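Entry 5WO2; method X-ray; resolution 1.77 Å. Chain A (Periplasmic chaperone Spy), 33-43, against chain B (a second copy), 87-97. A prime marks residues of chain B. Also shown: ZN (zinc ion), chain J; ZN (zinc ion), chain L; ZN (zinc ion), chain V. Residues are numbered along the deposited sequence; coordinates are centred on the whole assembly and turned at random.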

# COMPACT_ATOMS: atom_id res chain seq x y z
N GLU A 33 -8.41 9.35 -6.78
CA GLU A 33 -7.34 8.47 -7.19
C GLU A 33 -7.88 7.19 -7.79
O GLU A 33 -7.35 6.69 -8.79
CB GLU A 33 -6.44 8.13 -6.01
CG GLU A 33 -5.06 7.65 -6.43
CD GLU A 33 -4.00 8.75 -6.30
OE1 GLU A 33 -4.23 9.86 -6.83
OE2 GLU A 33 -2.96 8.50 -5.64
N ARG A 34 -8.93 6.65 -7.19
CA ARG A 34 -9.60 5.50 -7.79
C ARG A 34 -10.16 5.80 -9.17
O ARG A 34 -10.05 4.97 -10.05
CB ARG A 34 -10.76 4.98 -6.90
CG ARG A 34 -10.34 4.21 -5.65
CD ARG A 34 -9.63 2.90 -5.98
NE ARG A 34 -10.53 1.80 -6.33
CZ ARG A 34 -10.11 0.66 -6.88
NH1 ARG A 34 -8.81 0.50 -7.13
NH2 ARG A 34 -10.97 -0.31 -7.17
N ARG A 35 -10.81 6.94 -9.36
CA ARG A 35 -11.38 7.24 -10.68
C ARG A 35 -10.25 7.38 -11.73
O ARG A 35 -10.41 6.96 -12.86
CB ARG A 35 -12.24 8.51 -10.66
CG ARG A 35 -13.47 8.40 -9.74
CD ARG A 35 -14.49 9.55 -9.95
NE ARG A 35 -13.94 10.87 -9.64
CZ ARG A 35 -14.09 11.50 -8.48
NH1 ARG A 35 -13.56 12.71 -8.30
NH2 ARG A 35 -14.76 10.94 -7.49
N ALA A 36 -9.11 7.93 -11.34
CA ALA A 36 -7.98 7.97 -12.27
C ALA A 36 -7.47 6.58 -12.59
O ALA A 36 -7.17 6.27 -13.75
CB ALA A 36 -6.84 8.80 -11.69
N MET A 37 -7.35 5.72 -11.59
CA MET A 37 -6.96 4.34 -11.87
C MET A 37 -7.98 3.67 -12.79
O MET A 37 -7.60 2.93 -13.71
CB MET A 37 -6.79 3.52 -10.59
CG MET A 37 -5.56 3.88 -9.78
SD MET A 37 -5.46 2.88 -8.27
CE MET A 37 -5.63 1.23 -8.99
N HIS A 38 -9.26 3.95 -12.58
CA HIS A 38 -10.31 3.31 -13.36
C HIS A 38 -10.13 3.68 -14.82
O HIS A 38 -10.30 2.82 -15.70
CB HIS A 38 -11.69 3.73 -12.88
CG HIS A 38 -12.79 2.79 -13.30
ND1 HIS A 38 -14.08 2.90 -12.85
CD2 HIS A 38 -12.79 1.76 -14.19
CE1 HIS A 38 -14.82 1.93 -13.37
NE2 HIS A 38 -14.06 1.25 -14.22
N ASP A 39 -9.86 4.96 -15.08
CA ASP A 39 -9.71 5.45 -16.48
C ASP A 39 -8.54 4.76 -17.19
O ASP A 39 -8.59 4.54 -18.39
CB ASP A 39 -9.50 6.97 -16.53
CG ASP A 39 -10.78 7.76 -16.35
OD1 ASP A 39 -11.88 7.16 -16.34
OD2 ASP A 39 -10.71 9.00 -16.20
N ILE A 40 -7.51 4.42 -16.44
CA ILE A 40 -6.36 3.73 -17.00
C ILE A 40 -6.66 2.28 -17.27
O ILE A 40 -6.24 1.69 -18.27
CB ILE A 40 -5.18 3.86 -16.05
CG1 ILE A 40 -4.70 5.30 -16.10
CG2 ILE A 40 -4.00 2.90 -16.40
CD1 ILE A 40 -4.07 5.73 -14.83
N ILE A 41 -7.41 1.69 -16.36
CA ILE A 41 -7.64 0.26 -16.41
C ILE A 41 -8.73 -0.10 -17.44
O ILE A 41 -8.53 -1.05 -18.18
CB ILE A 41 -8.04 -0.29 -15.03
CG1 ILE A 41 -6.81 -0.40 -14.15
CG2 ILE A 41 -8.70 -1.66 -15.18
CD1 ILE A 41 -7.11 -0.72 -12.70
N ALA A 42 -9.81 0.67 -17.52
CA ALA A 42 -10.92 0.33 -18.38
C ALA A 42 -10.74 0.98 -19.75
O ALA A 42 -11.51 1.84 -20.13
CB ALA A 42 -12.21 0.79 -17.80
N SER A 43 -9.73 0.56 -20.49
CA SER A 43 -9.41 1.23 -21.76
C SER A 43 -8.90 0.15 -22.66
O SER A 43 -8.40 -0.86 -22.16
CB SER A 43 -8.36 2.34 -21.51
OG SER A 43 -7.73 2.75 -22.72
N GLN B 87 -19.94 -5.22 -15.71
CA GLN B 87 -19.93 -5.79 -14.37
C GLN B 87 -18.62 -5.53 -13.66
O GLN B 87 -18.60 -5.18 -12.48
CB GLN B 87 -20.19 -7.29 -14.44
CG GLN B 87 -20.26 -7.93 -13.07
CD GLN B 87 -21.47 -7.45 -12.25
OE1 GLN B 87 -22.61 -7.52 -12.72
NE2 GLN B 87 -21.21 -6.95 -11.05
N PHE B 88 -17.53 -5.76 -14.36
CA PHE B 88 -16.22 -5.38 -13.86
C PHE B 88 -16.21 -3.92 -13.43
O PHE B 88 -15.71 -3.60 -12.36
CB PHE B 88 -15.16 -5.62 -14.92
CG PHE B 88 -13.77 -5.22 -14.52
CD1 PHE B 88 -13.36 -3.89 -14.54
CD2 PHE B 88 -12.84 -6.18 -14.17
CE1 PHE B 88 -12.07 -3.54 -14.22
CE2 PHE B 88 -11.52 -5.81 -13.83
CZ PHE B 88 -11.16 -4.50 -13.85
N ASN B 89 -16.80 -3.04 -14.23
CA ASN B 89 -16.75 -1.61 -13.89
C ASN B 89 -17.61 -1.36 -12.65
O ASN B 89 -17.22 -0.60 -11.80
CB ASN B 89 -17.21 -0.72 -15.04
CG ASN B 89 -16.14 -0.59 -16.12
OD1 ASN B 89 -14.96 -0.54 -15.83
ND2 ASN B 89 -16.56 -0.61 -17.37
N ALA B 90 -18.74 -2.04 -12.53
CA ALA B 90 -19.55 -1.85 -11.33
C ALA B 90 -18.83 -2.34 -10.07
O ALA B 90 -18.85 -1.67 -9.02
CB ALA B 90 -20.88 -2.56 -11.50
N ASN B 91 -18.19 -3.50 -10.17
CA ASN B 91 -17.43 -4.05 -9.05
C ASN B 91 -16.32 -3.13 -8.64
O ASN B 91 -15.95 -3.05 -7.48
CB ASN B 91 -16.83 -5.40 -9.40
CG ASN B 91 -17.87 -6.47 -9.60
OD1 ASN B 91 -19.04 -6.30 -9.29
ND2 ASN B 91 -17.43 -7.61 -10.15
N PHE B 92 -15.74 -2.45 -9.63
CA PHE B 92 -14.63 -1.56 -9.41
C PHE B 92 -15.04 -0.45 -8.43
O PHE B 92 -14.26 -0.01 -7.58
CB PHE B 92 -14.13 -0.98 -10.76
CG PHE B 92 -12.75 -0.35 -10.68
CD1 PHE B 92 -12.59 0.96 -10.25
CD2 PHE B 92 -11.61 -1.07 -11.02
CE1 PHE B 92 -11.30 1.56 -10.13
CE2 PHE B 92 -10.33 -0.47 -10.92
CZ PHE B 92 -10.19 0.82 -10.47
N GLU B 93 -16.27 0.01 -8.57
CA GLU B 93 -16.76 1.12 -7.75
C GLU B 93 -16.85 0.73 -6.27
O GLU B 93 -16.79 1.58 -5.40
CB GLU B 93 -18.14 1.56 -8.23
CG GLU B 93 -18.16 1.91 -9.70
CD GLU B 93 -17.11 2.94 -10.06
OE1 GLU B 93 -16.90 3.94 -9.32
OE2 GLU B 93 -16.48 2.71 -11.08
N LYS B 94 -17.03 -0.57 -6.00
CA LYS B 94 -17.16 -1.06 -4.64
C LYS B 94 -15.83 -1.43 -3.99
O LYS B 94 -15.76 -1.57 -2.77
CB LYS B 94 -18.08 -2.28 -4.63
CG LYS B 94 -19.43 -2.03 -5.29
CD LYS B 94 -20.38 -3.25 -5.20
CE LYS B 94 -19.79 -4.50 -5.85
NZ LYS B 94 -20.80 -5.46 -6.40
N ARG B 95 -14.78 -1.57 -4.79
CA ARG B 95 -13.49 -2.02 -4.29
C ARG B 95 -12.59 -0.85 -3.96
O ARG B 95 -12.86 0.28 -4.36
CB ARG B 95 -12.78 -2.93 -5.31
CG ARG B 95 -13.45 -4.29 -5.49
CD ARG B 95 -12.45 -5.33 -5.98
NE ARG B 95 -11.88 -4.97 -7.28
CZ ARG B 95 -12.40 -5.32 -8.45
NH1 ARG B 95 -11.79 -4.95 -9.57
NH2 ARG B 95 -13.52 -6.04 -8.50
N LEU B 96 -11.50 -1.14 -3.25
CA LEU B 96 -10.64 -0.09 -2.73
C LEU B 96 -9.19 -0.26 -3.21
O LEU B 96 -8.38 0.66 -3.07
CB LEU B 96 -10.71 -0.09 -1.20
CG LEU B 96 -12.15 0.05 -0.70
CD1 LEU B 96 -12.26 -0.40 0.74
CD2 LEU B 96 -12.65 1.49 -0.86
N THR B 97 -8.89 -1.41 -3.80
CA THR B 97 -7.59 -1.64 -4.42
C THR B 97 -7.73 -2.41 -5.74
O THR B 97 -8.81 -2.86 -6.11
CB THR B 97 -6.61 -2.41 -3.50
OG1 THR B 97 -7.08 -3.76 -3.33
CG2 THR B 97 -6.46 -1.72 -2.12
OXT THR B 97 -6.76 -2.59 -6.46
ZN ZN J . -14.88 4.08 -11.18
ZN ZN L . -13.49 8.17 -16.51
ZN ZN V . -6.64 -3.40 -8.16
O HOH W 1 -13.38 2.65 -6.77

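Residues 33-41 of chain A are helical, and so is the first part of the chain B stretch; the two helices run nearly antiparallel, at 159°. Their axes come no closer than 11.0 Å. The space between them is filled mainly by side chains, and 532 Å² of surface is buried, both sides summed. Phe92′ is the knob of this contact. Its ring sits among Arg34, Met37, His38 and Ile41, residues spaced along successive turns of the chain A helix.

Glu33 does not touch the other stretch. Arg34 is buried and has the largest covered area in either stretch. Its CA-to-CB bond points toward chain B, and chi1 to chi3 are all m. The guanidinium lies flat on one face of the Phe92′ ring, with planes at 5° and Arg34 CZ 4.0 Å from the ring centroid. This is a stack and a cation-pi contact. The opposite face of the guanidinium is covered by backbone atoms of Leu96′ and Thr97′. Arg34 NH2 also gives a weak hydrogen bond to Phe92′ O at 3.3 Å. Water 1 adds a second link: it accepts from Arg34 NE at 3.0 Å and donates to Phe92′ O at 2.9 Å. A flat, charged group with several N-H donors suits this place between a ring and a chain end.

Met37 is buried and adds an apolar contact, CB to Phe92′ CZ at 4.3 Å.

His38 points sideways at CB, but its t rotamer brings the ring to chain B. The ring stacks face to face with Phe92′, centroids 4.2 Å apart and planes at 23°. It covers the face of Phe92′ opposite Arg34, so the phenyl ring is sandwiched. Both imidazole nitrogens are used. His38 NE2 donates to Asn89′ OD1 at 2.6 Å, with a nearly straight angle of 170°. His38 ND1 binds the chain J zinc at 2.2 Å, and Glu93′ OE2 binds the same ion at 2.1 Å. The zinc thus bridges the two chains; a third ligand comes from elsewhere in the structure. Glu93′ points away at CB, but its carboxylate turns back to reach the metal.

Asp39 and Ile40 do not touch the other stretch. Asp39 OD1 binds the chain L zinc at 1.9 Å.

Ile41 is buried and points toward chain B. Its CD1 lies 3.7 Å from Phe92′ CE2, at the ring edge, and its CG2 lies 4.0 Å from Phe88′ CE1. A branched aliphatic side chain can meet both rings.

Ala42 leaves helical geometry. Its small side chain packs beside Asn89′, with CB 3.6 Å from OD1.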